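Local coordinates for protein LYND (Lyngbya aestuarii, PDB 4V1T) that probably catalyses the ATP-dependent cyclodehydration of cysteine residues in cyanobactin precursor peptides, giving thiazoline rings, at residues E124-A129 against V155-D160; T179-K184 against T262-W267; V555-Y560 against D751-L756. All blocks are in the same frame, centred on the assembly; numbering follows the deposited sequence.

Contact 1. Residues E124-A129 against V155-D160; sequences EVTVAA and VVLTDD
Leu157 of strand 154-157 packs under Val127 and Thr126 in the first turn of helix 124-135, a helix-on-sheet contact of a Rossmann-like alpha/beta domain. The same helix carries the chain on from strand 114-118, which lies next to strand 154-157 in the mixed sheet, to edge strand 141-142, so this is a beta-alpha-beta crossover resting on the neighbouring strand.

Between the segments everything is apolar, and one methyl group does most of the work. Leu157 CD1 comes within 4.1 Å of Val127 CG2 and equally near Val127 CA, so it lies against the backbone as well as the branch. A looser approach, Thr126 CG2 to Leu157 CD1 at 4.3 Å, brings in the residue just before it in the helix. The chi1 of Leu157, twisted to -35°, sets CG beside the backbone N and carries CD1 to Val127 CG2. The layer goes on beyond the pair: Val127 also touches Leu116 and Pro118, Thr126 reaches Leu253 of helix 250-275, and the other flank of Leu157 lies on Val183.

Hydrogen bonding holds each side separately. In the helix, Ala128 N bonds Glu124 O at 3.1 Å and Ala129 N bonds Val125 O at 2.8 Å. Thr126 OG1 shares a hydrogen bond with Ser123 OG just before the helix, while its methyl meets the sheet. Strand 154-157 is bonded along both edges, to Thr115 and Thr117 on one and to Leu181 and Val183 on the other. Where the chain leaves that strand, Thr158 OG1 donates a bond to Asp160 O, modelled at a doubtful 2.5 Å, shorter than is usual, with the donor 39° out of the carbonyl plane.

Contact 2. Residues T179-K184 against T262-W267; sequences TWLLVK and TEIAKW
Leu181 and Ile264 meet slantwise, a methyl of the strand residue pushed against the long branch of the helix residue. Leu181 CD2 lies 3.5 Å from Ile264 CG1, tighter than ordinary van der Waals contact, and 4.0 Å from Ile264 CD1, so it sits alongside the last two carbons of the chain. Although the CB of Ile264 does not aim at the strand, its CG1 and CD1 bend round to meet it. Leu181 gets there with CG anti to its own N (chi1 165°), which carries CD2 to Ile264.

Two residues earlier, just before the strand, and almost one turn on along the helix, Thr179 reaches Trp267. Its CG2 methyl lies 3.9 Å from both Trp267 NE1 and Trp267 CZ2, with CE2 between them, approaching the indole at a slant.

These pairs lay helix 250-275 over one side of the mixed sheet, as in a three-layer alpha/beta sandwich; Trp180, pointing away from it, packs instead on helix 165-176. Val195 of the next strand continues the surface, touching Thr179, Leu181 and Trp267.

On the helix flank, Lys266 NZ forms a salt bridge with Glu263 OE2 at 3.0 Å and also bonds Ser296 O of the second subunit, while Thr262 OG1 bonds Ser251 OG of that subunit.

Contact 3. Residues V555-Y560 against D751-L756; sequences VALWWY and DVPVKL
Leu557 and Pro753 bring two helices together with their CA atoms 7.2 Å apart, the nearest CA pair between 555-560 and 751-756. Helix 538-561 is regular here, with Trp559 N bonded to Val555 O at 2.7 Å. The partner helix is kinked: Pro753 has no N-H to give to the turn before, and Val754 N makes just a weak bond to Asp751 O, before Lys755 N to Asp751 O and Leu756 N to Val752 O restore the pattern.

Leu557 carries the first helix's share of the contact, and both its methyls are used. CD1 presses on Val752 CG1 at 3.5 Å and on Val752 CB at 3.7 Å; CD2 lies 4.1 Å from the same Val752 CB and 4.2 Å from Pro753 CD. The fork therefore straddles the valine CB, with the two side chains crossing at about a right angle. Val752 offers the branch that is anti to its backbone N (chi1 175°). With the isobutyl fork of Leu557 cut back to an alanine here, Val752 CG1 and Pro753 CD would probably lose their packing partner and a gap would open between the helices.

Nearby, Ala556 and Tyr560 touch Leu749, one turn earlier in helix 748-755, and Trp559 NE1 bonds Thr771 O in the C-terminal tail. The arrangement is plain apolar helix-helix packing, by which the last helix of the chain is laid against a long helix of the YcaO cyclodehydratase domain.

Overall arrangement
From the N terminus, contact 1 comes first, closing a loop of 25 residues that includes edge strand 141-142. Contact 2 opens only after it has closed and spans 77 residues, including the first two cysteines of the zinc site, Cys203 and Cys206. Contact 3 follows, enclosing 190 residues. The three are in series; none nests in or crosses another. Contacts 1 and 2, with centres 12 Å apart, share one sheet: strands 154-157 and 180-184 are neighbours in it, and together they join helices 124-135 and 250-275 to it. Contact 3 is separate, about 63 Å from contact 2 between centres, across the chain's centre in the YcaO part.

Contact 1. Residues E124-A129 against V155-D160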
ATOM      1  N   GLU B 124     -32.232 -23.285  -9.508  1.00 64.26           N
ATOM      2  CA  GLU B 124     -31.985 -23.884 -10.812  1.00 67.26           C
ATOM      3  C   GLU B 124     -32.148 -22.867 -11.930  1.00 69.50           C
ATOM      4  O   GLU B 124     -31.713 -23.099 -13.054  1.00 72.61           O
ATOM      5  CB  GLU B 124     -32.907 -25.073 -11.046  1.00 78.39           C
ATOM      6  CG  GLU B 124     -32.749 -26.171 -10.003  1.00102.37           C
ATOM      7  CD  GLU B 124     -33.595 -25.957  -8.752  1.00115.81           C
ATOM      8  OE1 GLU B 124     -34.399 -24.997  -8.696  1.00 93.22           O
ATOM      9  OE2 GLU B 124     -33.463 -26.763  -7.810  1.00123.80           O
ATOM     10  N   VAL B 125     -32.773 -21.738 -11.617  1.00 52.92           N
ATOM     11  CA  VAL B 125     -32.859 -20.634 -12.562  1.00 58.60           C
ATOM     12  C   VAL B 125     -31.564 -19.833 -12.503  1.00 52.84           C
ATOM     13  O   VAL B 125     -31.155 -19.232 -13.493  1.00 48.50           O
ATOM     14  CB  VAL B 125     -34.080 -19.713 -12.308  1.00 65.75           C
ATOM     15  CG1 VAL B 125     -35.372 -20.429 -12.684  1.00 59.96           C
ATOM     16  CG2 VAL B 125     -34.129 -19.230 -10.865  1.00 67.71           C
ATOM     17  N   THR B 126     -30.918 -19.840 -11.340  1.00 46.67           N
ATOM     18  CA  THR B 126     -29.612 -19.226 -11.183  1.00 45.31           C
ATOM     19  C   THR B 126     -28.585 -19.987 -12.012  1.00 42.99           C
ATOM     20  O   THR B 126     -27.733 -19.389 -12.664  1.00 53.41           O
ATOM     21  CB  THR B 126     -29.172 -19.190  -9.707  1.00 55.76           C
ATOM     22  OG1 THR B 126     -29.976 -18.246  -8.995  1.00 60.24           O
ATOM     23  CG2 THR B 126     -27.691 -18.780  -9.573  1.00 45.14           C
ATOM     24  N   VAL B 127     -28.671 -21.311 -11.978  1.00 43.96           N
ATOM     25  CA  VAL B 127     -27.813 -22.161 -12.785  1.00 44.03           C
ATOM     26  C   VAL B 127     -28.089 -21.915 -14.267  1.00 48.70           C
ATOM     27  O   VAL B 127     -27.179 -21.903 -15.097  1.00 51.12           O
ATOM     28  CB  VAL B 127     -28.016 -23.654 -12.452  1.00 47.19           C
ATOM     29  CG1 VAL B 127     -27.213 -24.534 -13.399  1.00 55.53           C
ATOM     30  CG2 VAL B 127     -27.615 -23.933 -11.010  1.00 54.54           C
ATOM     31  N   ALA B 128     -29.354 -21.710 -14.587  1.00 49.97           N
ATOM     32  CA  ALA B 128     -29.775 -21.476 -15.964  1.00 45.47           C
ATOM     33  C   ALA B 128     -29.297 -20.115 -16.472  1.00 46.59           C
ATOM     34  O   ALA B 128     -28.959 -19.972 -17.639  1.00 59.83           O
ATOM     35  CB  ALA B 128     -31.290 -21.578 -16.072  1.00 56.55           C
ATOM     36  N   ALA B 129     -29.258 -19.125 -15.589  1.00 48.15           N
ATOM     37  CA  ALA B 129     -28.806 -17.787 -15.952  1.00 49.78           C
ATOM     38  C   ALA B 129     -27.323 -17.782 -16.311  1.00 49.21           C
ATOM     39  O   ALA B 129     -26.919 -17.157 -17.298  1.00 53.93           O
ATOM     40  CB  ALA B 129     -29.071 -16.805 -14.821  1.00 51.73           C
ATOM     41  N   VAL B 155     -17.797 -25.915 -12.889  1.00 43.51           N
ATOM     42  CA  VAL B 155     -18.110 -24.708 -12.138  1.00 39.20           C
ATOM     43  C   VAL B 155     -19.125 -25.012 -11.041  1.00 41.81           C
ATOM     44  O   VAL B 155     -20.224 -25.493 -11.317  1.00 42.51           O
ATOM     45  CB  VAL B 155     -18.666 -23.618 -13.056  1.00 38.30           C
ATOM     46  CG1 VAL B 155     -18.867 -22.329 -12.293  1.00 36.45           C
ATOM     47  CG2 VAL B 155     -17.729 -23.388 -14.223  1.00 43.35           C
ATOM     48  N   VAL B 156     -18.750 -24.716  -9.796  1.00 41.01           N
ATOM     49  CA  VAL B 156     -19.596 -24.998  -8.646  1.00 45.77           C
ATOM     50  C   VAL B 156     -20.145 -23.702  -8.054  1.00 41.89           C
ATOM     51  O   VAL B 156     -19.383 -22.856  -7.596  1.00 44.28           O
ATOM     52  CB  VAL B 156     -18.824 -25.775  -7.561  1.00 41.93           C
ATOM     53  CG1 VAL B 156     -19.741 -26.111  -6.385  1.00 47.13           C
ATOM     54  CG2 VAL B 156     -18.238 -27.046  -8.140  1.00 43.01           C
ATOM     55  N   LEU B 157     -21.471 -23.558  -8.069  1.00 45.51           N
ATOM     56  CA  LEU B 157     -22.124 -22.383  -7.503  1.00 45.20           C
ATOM     57  C   LEU B 157     -22.592 -22.714  -6.091  1.00 52.23           C
ATOM     58  O   LEU B 157     -23.350 -23.663  -5.902  1.00 48.00           O
ATOM     59  CB  LEU B 157     -23.316 -21.941  -8.347  1.00 58.85           C
ATOM     60  CG  LEU B 157     -23.239 -22.093  -9.861  1.00 56.49           C
ATOM     61  CD1 LEU B 157     -24.448 -21.430 -10.495  1.00 52.19           C
ATOM     62  CD2 LEU B 157     -21.973 -21.491 -10.429  1.00 69.54           C
ATOM     63  N   THR B 158     -22.136 -21.936  -5.111  1.00 42.77           N
ATOM     64  CA  THR B 158     -22.472 -22.181  -3.717  1.00 49.99           C
ATOM     65  C   THR B 158     -23.037 -20.922  -3.094  1.00 52.09           C
ATOM     66  O   THR B 158     -22.886 -19.833  -3.653  1.00 50.73           O
ATOM     67  CB  THR B 158     -21.248 -22.645  -2.901  1.00 50.70           C
ATOM     68  OG1 THR B 158     -21.672 -23.077  -1.598  1.00 48.36           O
ATOM     69  CG2 THR B 158     -20.210 -21.524  -2.768  1.00 45.13           C
ATOM     70  N   ASP B 159     -23.701 -21.087  -1.949  1.00 42.27           N
ATOM     71  CA  ASP B 159     -24.150 -19.955  -1.137  1.00 48.13           C
ATOM     72  C   ASP B 159     -23.165 -19.710   0.003  1.00 50.76           C
ATOM     73  O   ASP B 159     -23.204 -18.667   0.654  1.00 48.11           O
ATOM     74  CB  ASP B 159     -25.563 -20.199  -0.584  1.00 61.43           C
ATOM     75  CG  ASP B 159     -25.676 -21.496   0.209  1.00 65.61           C
ATOM     76  OD1 ASP B 159     -24.873 -22.420  -0.015  1.00 71.59           O
ATOM     77  OD2 ASP B 159     -26.577 -21.594   1.063  1.00 77.54           O
ATOM     78  N   ASP B 160     -22.281 -20.677   0.237  1.00 51.02           N
ATOM     79  CA  ASP B 160     -21.246 -20.536   1.254  1.00 56.64           C
ATOM     80  C   ASP B 160     -20.060 -21.408   0.890  1.00 49.83           C
ATOM     81  O   ASP B 160     -20.241 -22.523   0.390  1.00 51.15           O
ATOM     82  CB  ASP B 160     -21.792 -20.907   2.640  1.00 59.47           C
ATOM     83  CG  ASP B 160     -20.916 -20.396   3.764  1.00 62.57           C
ATOM     84  OD1 ASP B 160     -21.121 -19.246   4.207  1.00 70.28           O
ATOM     85  OD2 ASP B 160     -20.022 -21.146   4.203  1.00 52.98           O
TER

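Contact 2. Residues T179-K184 against T262-W267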
ATOM      1  N   THR B 179     -10.227 -30.172 -12.809  1.00 46.48           N
ATOM      2  CA  THR B 179     -10.093 -28.772 -12.470  1.00 43.75           C
ATOM      3  C   THR B 179     -11.499 -28.179 -12.313  1.00 41.03           C
ATOM      4  O   THR B 179     -12.369 -28.410 -13.144  1.00 35.64           O
ATOM      5  CB  THR B 179      -9.302 -28.000 -13.542  1.00 42.12           C
ATOM      6  OG1 THR B 179      -7.942 -28.435 -13.539  1.00 42.22           O
ATOM      7  CG2 THR B 179      -9.334 -26.507 -13.281  1.00 39.22           C
ATOM      8  N   TRP B 180     -11.718 -27.420 -11.248  1.00 40.00           N
ATOM      9  CA  TRP B 180     -13.033 -26.861 -10.996  1.00 39.20           C
ATOM     10  C   TRP B 180     -12.954 -25.457 -10.415  1.00 43.34           C
ATOM     11  O   TRP B 180     -11.923 -25.059  -9.870  1.00 34.65           O
ATOM     12  CB  TRP B 180     -13.837 -27.776 -10.070  1.00 40.01           C
ATOM     13  CG  TRP B 180     -13.173 -28.101  -8.755  1.00 45.87           C
ATOM     14  CD1 TRP B 180     -12.015 -28.803  -8.575  1.00 43.80           C
ATOM     15  CD2 TRP B 180     -13.651 -27.776  -7.437  1.00 42.60           C
ATOM     16  NE1 TRP B 180     -11.732 -28.914  -7.232  1.00 40.62           N
ATOM     17  CE2 TRP B 180     -12.722 -28.296  -6.516  1.00 43.34           C
ATOM     18  CE3 TRP B 180     -14.770 -27.087  -6.951  1.00 47.35           C
ATOM     19  CZ2 TRP B 180     -12.873 -28.148  -5.137  1.00 52.21           C
ATOM     20  CZ3 TRP B 180     -14.919 -26.939  -5.579  1.00 48.57           C
ATOM     21  CH2 TRP B 180     -13.977 -27.469  -4.690  1.00 50.91           C
ATOM     22  N   LEU B 181     -14.060 -24.723 -10.546  1.00 41.42           N
ATOM     23  CA  LEU B 181     -14.165 -23.341 -10.097  1.00 49.42           C
ATOM     24  C   LEU B 181     -15.274 -23.185  -9.057  1.00 52.68           C
ATOM     25  O   LEU B 181     -16.336 -23.796  -9.173  1.00 39.00           O
ATOM     26  CB  LEU B 181     -14.442 -22.416 -11.286  1.00 50.18           C
ATOM     27  CG  LEU B 181     -14.929 -20.995 -10.973  1.00 40.84           C
ATOM     28  CD1 LEU B 181     -13.852 -20.189 -10.288  1.00 41.93           C
ATOM     29  CD2 LEU B 181     -15.372 -20.286 -12.238  1.00 40.92           C
ATOM     30  N   LEU B 182     -15.019 -22.367  -8.040  1.00 37.63           N
ATOM     31  CA  LEU B 182     -16.022 -22.045  -7.043  1.00 45.24           C
ATOM     32  C   LEU B 182     -16.497 -20.618  -7.242  1.00 49.83           C
ATOM     33  O   LEU B 182     -15.714 -19.730  -7.563  1.00 40.82           O
ATOM     34  CB  LEU B 182     -15.473 -22.211  -5.626  1.00 43.26           C
ATOM     35  CG  LEU B 182     -16.022 -23.329  -4.744  1.00 55.94           C
ATOM     36  CD1 LEU B 182     -15.424 -23.195  -3.351  1.00 65.77           C
ATOM     37  CD2 LEU B 182     -17.539 -23.337  -4.678  1.00 65.02           C
ATOM     38  N   VAL B 183     -17.790 -20.409  -7.049  1.00 45.64           N
ATOM     39  CA  VAL B 183     -18.361 -19.077  -7.110  1.00 45.93           C
ATOM     40  C   VAL B 183     -19.579 -18.980  -6.198  1.00 45.16           C
ATOM     41  O   VAL B 183     -20.300 -19.956  -5.992  1.00 44.17           O
ATOM     42  CB  VAL B 183     -18.760 -18.695  -8.548  1.00 38.12           C
ATOM     43  CG1 VAL B 183     -19.848 -19.592  -9.060  1.00 46.60           C
ATOM     44  CG2 VAL B 183     -19.208 -17.246  -8.614  1.00 43.01           C
ATOM     45  N   LYS B 184     -19.783 -17.788  -5.651  1.00 41.82           N
ATOM     46  CA  LYS B 184     -20.913 -17.486  -4.792  1.00 42.65           C
ATOM     47  C   LYS B 184     -21.493 -16.162  -5.262  1.00 40.48           C
ATOM     48  O   LYS B 184     -21.024 -15.110  -4.864  1.00 40.56           O
ATOM     49  CB  LYS B 184     -20.471 -17.414  -3.327  1.00 41.31           C
ATOM     50  CG  LYS B 184     -21.503 -16.862  -2.325  1.00 42.13           C
ATOM     51  CD  LYS B 184     -20.835 -16.637  -0.965  1.00 59.90           C
ATOM     52  CE  LYS B 184     -21.603 -15.686  -0.075  1.00 74.44           C
ATOM     53  NZ  LYS B 184     -21.693 -14.323  -0.659  1.00 75.39           N
ATOM     54  N   THR B 262     -16.941 -14.395 -17.679  1.00 35.93           N
ATOM     55  CA  THR B 262     -15.714 -13.842 -18.235  1.00 35.48           C
ATOM     56  C   THR B 262     -14.482 -14.590 -17.735  1.00 36.93           C
ATOM     57  O   THR B 262     -13.589 -14.930 -18.511  1.00 34.95           O
ATOM     58  CB  THR B 262     -15.582 -12.350 -17.872  1.00 33.93           C
ATOM     59  OG1 THR B 262     -16.691 -11.635 -18.420  1.00 32.32           O
ATOM     60  CG2 THR B 262     -14.289 -11.763 -18.418  1.00 30.86           C
ATOM     61  N   GLU B 263     -14.431 -14.846 -16.430  1.00 26.14           N
ATOM     62  CA  GLU B 263     -13.274 -15.510 -15.838  1.00 33.58           C
ATOM     63  C   GLU B 263     -13.228 -16.993 -16.210  1.00 33.94           C
ATOM     64  O   GLU B 263     -12.149 -17.600 -16.280  1.00 32.97           O
ATOM     65  CB  GLU B 263     -13.271 -15.335 -14.323  1.00 38.39           C
ATOM     66  CG  GLU B 263     -13.062 -13.903 -13.869  1.00 41.30           C
ATOM     67  CD  GLU B 263     -11.732 -13.317 -14.317  1.00 44.03           C
ATOM     68  OE1 GLU B 263     -10.725 -14.055 -14.351  1.00 34.05           O
ATOM     69  OE2 GLU B 263     -11.691 -12.109 -14.626  1.00 37.79           O
ATOM     70  N   ILE B 264     -14.395 -17.568 -16.451  1.00 35.20           N
ATOM     71  CA  ILE B 264     -14.472 -18.932 -16.935  1.00 33.08           C
ATOM     72  C   ILE B 264     -13.861 -18.994 -18.338  1.00 36.02           C
ATOM     73  O   ILE B 264     -13.058 -19.864 -18.630  1.00 42.71           O
ATOM     74  CB  ILE B 264     -15.922 -19.444 -16.948  1.00 35.78           C
ATOM     75  CG1 ILE B 264     -16.368 -19.765 -15.519  1.00 37.09           C
ATOM     76  CG2 ILE B 264     -16.043 -20.715 -17.797  1.00 41.22           C
ATOM     77  CD1 ILE B 264     -17.877 -19.855 -15.345  1.00 36.65           C
ATOM     78  N   ALA B 265     -14.262 -18.055 -19.187  1.00 36.61           N
ATOM     79  CA  ALA B 265     -13.746 -17.966 -20.551  1.00 35.53           C
ATOM     80  C   ALA B 265     -12.239 -17.757 -20.554  1.00 34.38           C
ATOM     81  O   ALA B 265     -11.517 -18.410 -21.296  1.00 35.42           O
ATOM     82  CB  ALA B 265     -14.434 -16.844 -21.304  1.00 41.73           C
ATOM     83  N   LYS B 266     -11.770 -16.855 -19.707  1.00 35.03           N
ATOM     84  CA  LYS B 266     -10.363 -16.560 -19.632  1.00 34.79           C
ATOM     85  C   LYS B 266      -9.576 -17.766 -19.162  1.00 39.22           C
ATOM     86  O   LYS B 266      -8.451 -17.987 -19.610  1.00 35.12           O
ATOM     87  CB  LYS B 266     -10.105 -15.371 -18.707  1.00 37.99           C
ATOM     88  CG  LYS B 266     -10.423 -14.021 -19.335  1.00 44.96           C
ATOM     89  CD  LYS B 266      -9.661 -12.895 -18.668  1.00 61.31           C
ATOM     90  CE  LYS B 266     -10.318 -12.469 -17.383  1.00 46.37           C
ATOM     91  NZ  LYS B 266      -9.346 -11.898 -16.423  1.00 43.45           N
ATOM     92  N   TRP B 267     -10.157 -18.554 -18.264  1.00 38.17           N
ATOM     93  CA  TRP B 267      -9.486 -19.767 -17.806  1.00 39.72           C
ATOM     94  C   TRP B 267      -9.362 -20.824 -18.900  1.00 40.23           C
ATOM     95  O   TRP B 267      -8.286 -21.389 -19.102  1.00 43.20           O
ATOM     96  CB  TRP B 267     -10.189 -20.393 -16.596  1.00 37.61           C
ATOM     97  CG  TRP B 267      -9.593 -21.708 -16.282  1.00 38.18           C
ATOM     98  CD1 TRP B 267     -10.124 -22.932 -16.556  1.00 46.73           C
ATOM     99  CD2 TRP B 267      -8.309 -21.949 -15.702  1.00 38.58           C
ATOM    100  NE1 TRP B 267      -9.261 -23.921 -16.164  1.00 43.59           N
ATOM    101  CE2 TRP B 267      -8.140 -23.344 -15.631  1.00 41.59           C
ATOM    102  CE3 TRP B 267      -7.293 -21.119 -15.219  1.00 50.76           C
ATOM    103  CZ2 TRP B 267      -7.002 -23.930 -15.096  1.00 42.39           C
ATOM    104  CZ3 TRP B 267      -6.153 -21.703 -14.695  1.00 52.45           C
ATOM    105  CH2 TRP B 267      -6.016 -23.096 -14.641  1.00 46.90           C
TER

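Contact 3. Residues V555-Y560 against D751-L756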
ATOM      1  N   VAL B 555      11.004  -8.599  35.031  1.00 37.37           N
ATOM      2  CA  VAL B 555       9.809  -7.912  35.498  1.00 40.54           C
ATOM      3  C   VAL B 555       9.268  -8.619  36.733  1.00 40.89           C
ATOM      4  O   VAL B 555       8.921  -7.973  37.726  1.00 40.63           O
ATOM      5  CB  VAL B 555       8.721  -7.835  34.400  1.00 39.41           C
ATOM      6  CG1 VAL B 555       7.399  -7.324  34.976  1.00 44.77           C
ATOM      7  CG2 VAL B 555       9.163  -6.921  33.268  1.00 49.67           C
ATOM      8  N   ALA B 556       9.210  -9.943  36.671  1.00 45.42           N
ATOM      9  CA  ALA B 556       8.668 -10.734  37.785  1.00 44.03           C
ATOM     10  C   ALA B 556       9.414 -10.439  39.082  1.00 41.63           C
ATOM     11  O   ALA B 556       8.800 -10.210  40.115  1.00 42.54           O
ATOM     12  CB  ALA B 556       8.735 -12.219  37.466  1.00 36.88           C
ATOM     13  N   LEU B 557      10.739 -10.444  39.012  1.00 43.18           N
ATOM     14  CA  LEU B 557      11.572 -10.182  40.177  1.00 47.43           C
ATOM     15  C   LEU B 557      11.248  -8.823  40.764  1.00 49.88           C
ATOM     16  O   LEU B 557      11.016  -8.690  41.969  1.00 49.53           O
ATOM     17  CB  LEU B 557      13.056 -10.240  39.793  1.00 45.19           C
ATOM     18  CG  LEU B 557      13.609 -11.602  39.345  1.00 47.33           C
ATOM     19  CD1 LEU B 557      15.100 -11.506  39.072  1.00 50.10           C
ATOM     20  CD2 LEU B 557      13.332 -12.700  40.363  1.00 47.68           C
ATOM     21  N   TRP B 558      11.233  -7.814  39.903  1.00 45.69           N
ATOM     22  CA  TRP B 558      10.981  -6.444  40.324  1.00 39.27           C
ATOM     23  C   TRP B 558       9.577  -6.263  40.877  1.00 52.29           C
ATOM     24  O   TRP B 558       9.395  -5.720  41.972  1.00 41.15           O
ATOM     25  CB  TRP B 558      11.207  -5.491  39.148  1.00 45.70           C
ATOM     26  CG  TRP B 558      10.518  -4.162  39.280  1.00 38.34           C
ATOM     27  CD1 TRP B 558      10.757  -3.196  40.213  1.00 41.08           C
ATOM     28  CD2 TRP B 558       9.488  -3.650  38.423  1.00 39.40           C
ATOM     29  NE1 TRP B 558       9.924  -2.116  40.000  1.00 47.96           N
ATOM     30  CE2 TRP B 558       9.145  -2.369  38.902  1.00 44.85           C
ATOM     31  CE3 TRP B 558       8.829  -4.150  37.295  1.00 43.40           C
ATOM     32  CZ2 TRP B 558       8.163  -1.588  38.296  1.00 47.52           C
ATOM     33  CZ3 TRP B 558       7.857  -3.374  36.694  1.00 43.95           C
ATOM     34  CH2 TRP B 558       7.532  -2.106  37.196  1.00 54.43           C
ATOM     35  N   TRP B 559       8.591  -6.733  40.124  1.00 55.77           N
ATOM     36  CA  TRP B 559       7.192  -6.483  40.444  1.00 51.74           C
ATOM     37  C   TRP B 559       6.721  -7.157  41.731  1.00 48.19           C
ATOM     38  O   TRP B 559       6.070  -6.535  42.569  1.00 40.38           O
ATOM     39  CB  TRP B 559       6.309  -6.946  39.285  1.00 46.42           C
ATOM     40  CG  TRP B 559       4.861  -6.698  39.518  1.00 36.77           C
ATOM     41  CD1 TRP B 559       3.958  -7.565  40.064  1.00 40.48           C
ATOM     42  CD2 TRP B 559       4.140  -5.504  39.223  1.00 40.76           C
ATOM     43  NE1 TRP B 559       2.719  -6.986  40.120  1.00 50.54           N
ATOM     44  CE2 TRP B 559       2.803  -5.718  39.610  1.00 52.68           C
ATOM     45  CE3 TRP B 559       4.490  -4.271  38.659  1.00 46.80           C
ATOM     46  CZ2 TRP B 559       1.823  -4.747  39.461  1.00 49.28           C
ATOM     47  CZ3 TRP B 559       3.516  -3.308  38.514  1.00 48.50           C
ATOM     48  CH2 TRP B 559       2.196  -3.549  38.915  1.00 45.42           C
ATOM     49  N   TYR B 560       7.032  -8.437  41.882  1.00 45.06           N
ATOM     50  CA  TYR B 560       6.463  -9.221  42.970  1.00 46.26           C
ATOM     51  C   TYR B 560       7.256  -9.093  44.264  1.00 40.23           C
ATOM     52  O   TYR B 560       6.701  -9.273  45.348  1.00 50.76           O
ATOM     53  CB  TYR B 560       6.328 -10.685  42.545  1.00 46.37           C
ATOM     54  CG  TYR B 560       5.274 -10.846  41.485  1.00 42.75           C
ATOM     55  CD1 TYR B 560       3.912 -10.785  41.804  1.00 38.27           C
ATOM     56  CD2 TYR B 560       5.627 -10.996  40.146  1.00 44.53           C
ATOM     57  CE1 TYR B 560       2.947 -10.897  40.819  1.00 52.06           C
ATOM     58  CE2 TYR B 560       4.672 -11.113  39.164  1.00 42.68           C
ATOM     59  CZ  TYR B 560       3.337 -11.061  39.500  1.00 49.48           C
ATOM     60  OH  TYR B 560       2.400 -11.171  38.501  1.00 44.34           O
ATOM     61  N   ASP B 751      14.968 -16.166  45.127  1.00 44.46           N
ATOM     62  CA  ASP B 751      16.412 -16.308  45.332  1.00 47.37           C
ATOM     63  C   ASP B 751      17.267 -15.228  44.652  1.00 57.16           C
ATOM     64  O   ASP B 751      18.239 -14.749  45.238  1.00 55.40           O
ATOM     65  CB  ASP B 751      16.876 -17.681  44.838  1.00 50.99           C
ATOM     66  CG  ASP B 751      16.224 -18.828  45.594  1.00 58.01           C
ATOM     67  OD1 ASP B 751      15.256 -18.586  46.343  1.00 57.22           O
ATOM     68  OD2 ASP B 751      16.675 -19.980  45.430  1.00 64.53           O
ATOM     69  N   VAL B 752      16.928 -14.862  43.419  1.00 56.66           N
ATOM     70  CA  VAL B 752      17.798 -13.964  42.652  1.00 47.42           C
ATOM     71  C   VAL B 752      18.050 -12.636  43.379  1.00 45.21           C
ATOM     72  O   VAL B 752      19.197 -12.193  43.450  1.00 49.89           O
ATOM     73  CB  VAL B 752      17.234 -13.688  41.238  1.00 48.79           C
ATOM     74  CG1 VAL B 752      18.091 -12.654  40.500  1.00 44.79           C
ATOM     75  CG2 VAL B 752      17.169 -14.985  40.447  1.00 58.67           C
ATOM     76  N   PRO B 753      16.990 -11.999  43.923  1.00 57.00           N
ATOM     77  CA  PRO B 753      17.198 -10.694  44.572  1.00 60.32           C
ATOM     78  C   PRO B 753      18.200 -10.695  45.727  1.00 57.72           C
ATOM     79  O   PRO B 753      18.885  -9.690  45.909  1.00 55.98           O
ATOM     80  CB  PRO B 753      15.797 -10.322  45.074  1.00 57.37           C
ATOM     81  CG  PRO B 753      14.872 -11.064  44.188  1.00 53.74           C
ATOM     82  CD  PRO B 753      15.560 -12.357  43.877  1.00 57.44           C
ATOM     83  N   VAL B 754      18.301 -11.789  46.488  1.00 47.73           N
ATOM     84  CA  VAL B 754      19.271 -11.827  47.571  1.00 53.44           C
ATOM     85  C   VAL B 754      20.670 -12.091  47.019  1.00 51.03           C
ATOM     86  O   VAL B 754      21.653 -11.568  47.526  1.00 52.29           O
ATOM     87  CB  VAL B 754      18.924 -12.880  48.658  1.00 66.78           C
ATOM     88  CG1 VAL B 754      17.425 -12.877  48.942  1.00 68.01           C
ATOM     89  CG2 VAL B 754      19.397 -14.275  48.270  1.00 73.26           C
ATOM     90  N   LYS B 755      20.753 -12.914  45.981  1.00 55.65           N
ATOM     91  CA  LYS B 755      22.033 -13.197  45.338  1.00 57.20           C
ATOM     92  C   LYS B 755      22.659 -11.918  44.784  1.00 59.65           C
ATOM     93  O   LYS B 755      23.876 -11.764  44.783  1.00 58.30           O
ATOM     94  CB  LYS B 755      21.856 -14.208  44.204  1.00 60.18           C
ATOM     95  CG  LYS B 755      22.036 -15.661  44.606  1.00 73.19           C
ATOM     96  CD  LYS B 755      22.596 -16.475  43.447  1.00 87.87           C
ATOM     97  CE  LYS B 755      22.834 -17.928  43.839  1.00 95.05           C
ATOM     98  NZ  LYS B 755      23.696 -18.641  42.851  1.00100.23           N
ATOM     99  N   LEU B 756      21.816 -10.999  44.321  1.00 61.31           N
ATOM    100  CA  LEU B 756      22.286  -9.743  43.746  1.00 65.00           C
ATOM    101  C   LEU B 756      22.434  -8.642  44.798  1.00 68.22           C
ATOM    102  O   LEU B 756      22.922  -7.550  44.506  1.00 65.74           O
ATOM    103  CB  LEU B 756      21.334  -9.285  42.637  1.00 60.96           C
ATOM    104  CG  LEU B 756      21.211 -10.244  41.453  1.00 52.09           C
ATOM    105  CD1 LEU B 756      20.170  -9.738  40.462  1.00 48.02           C
ATOM    106  CD2 LEU B 756      22.550 -10.449  40.763  1.00 61.19           C
TER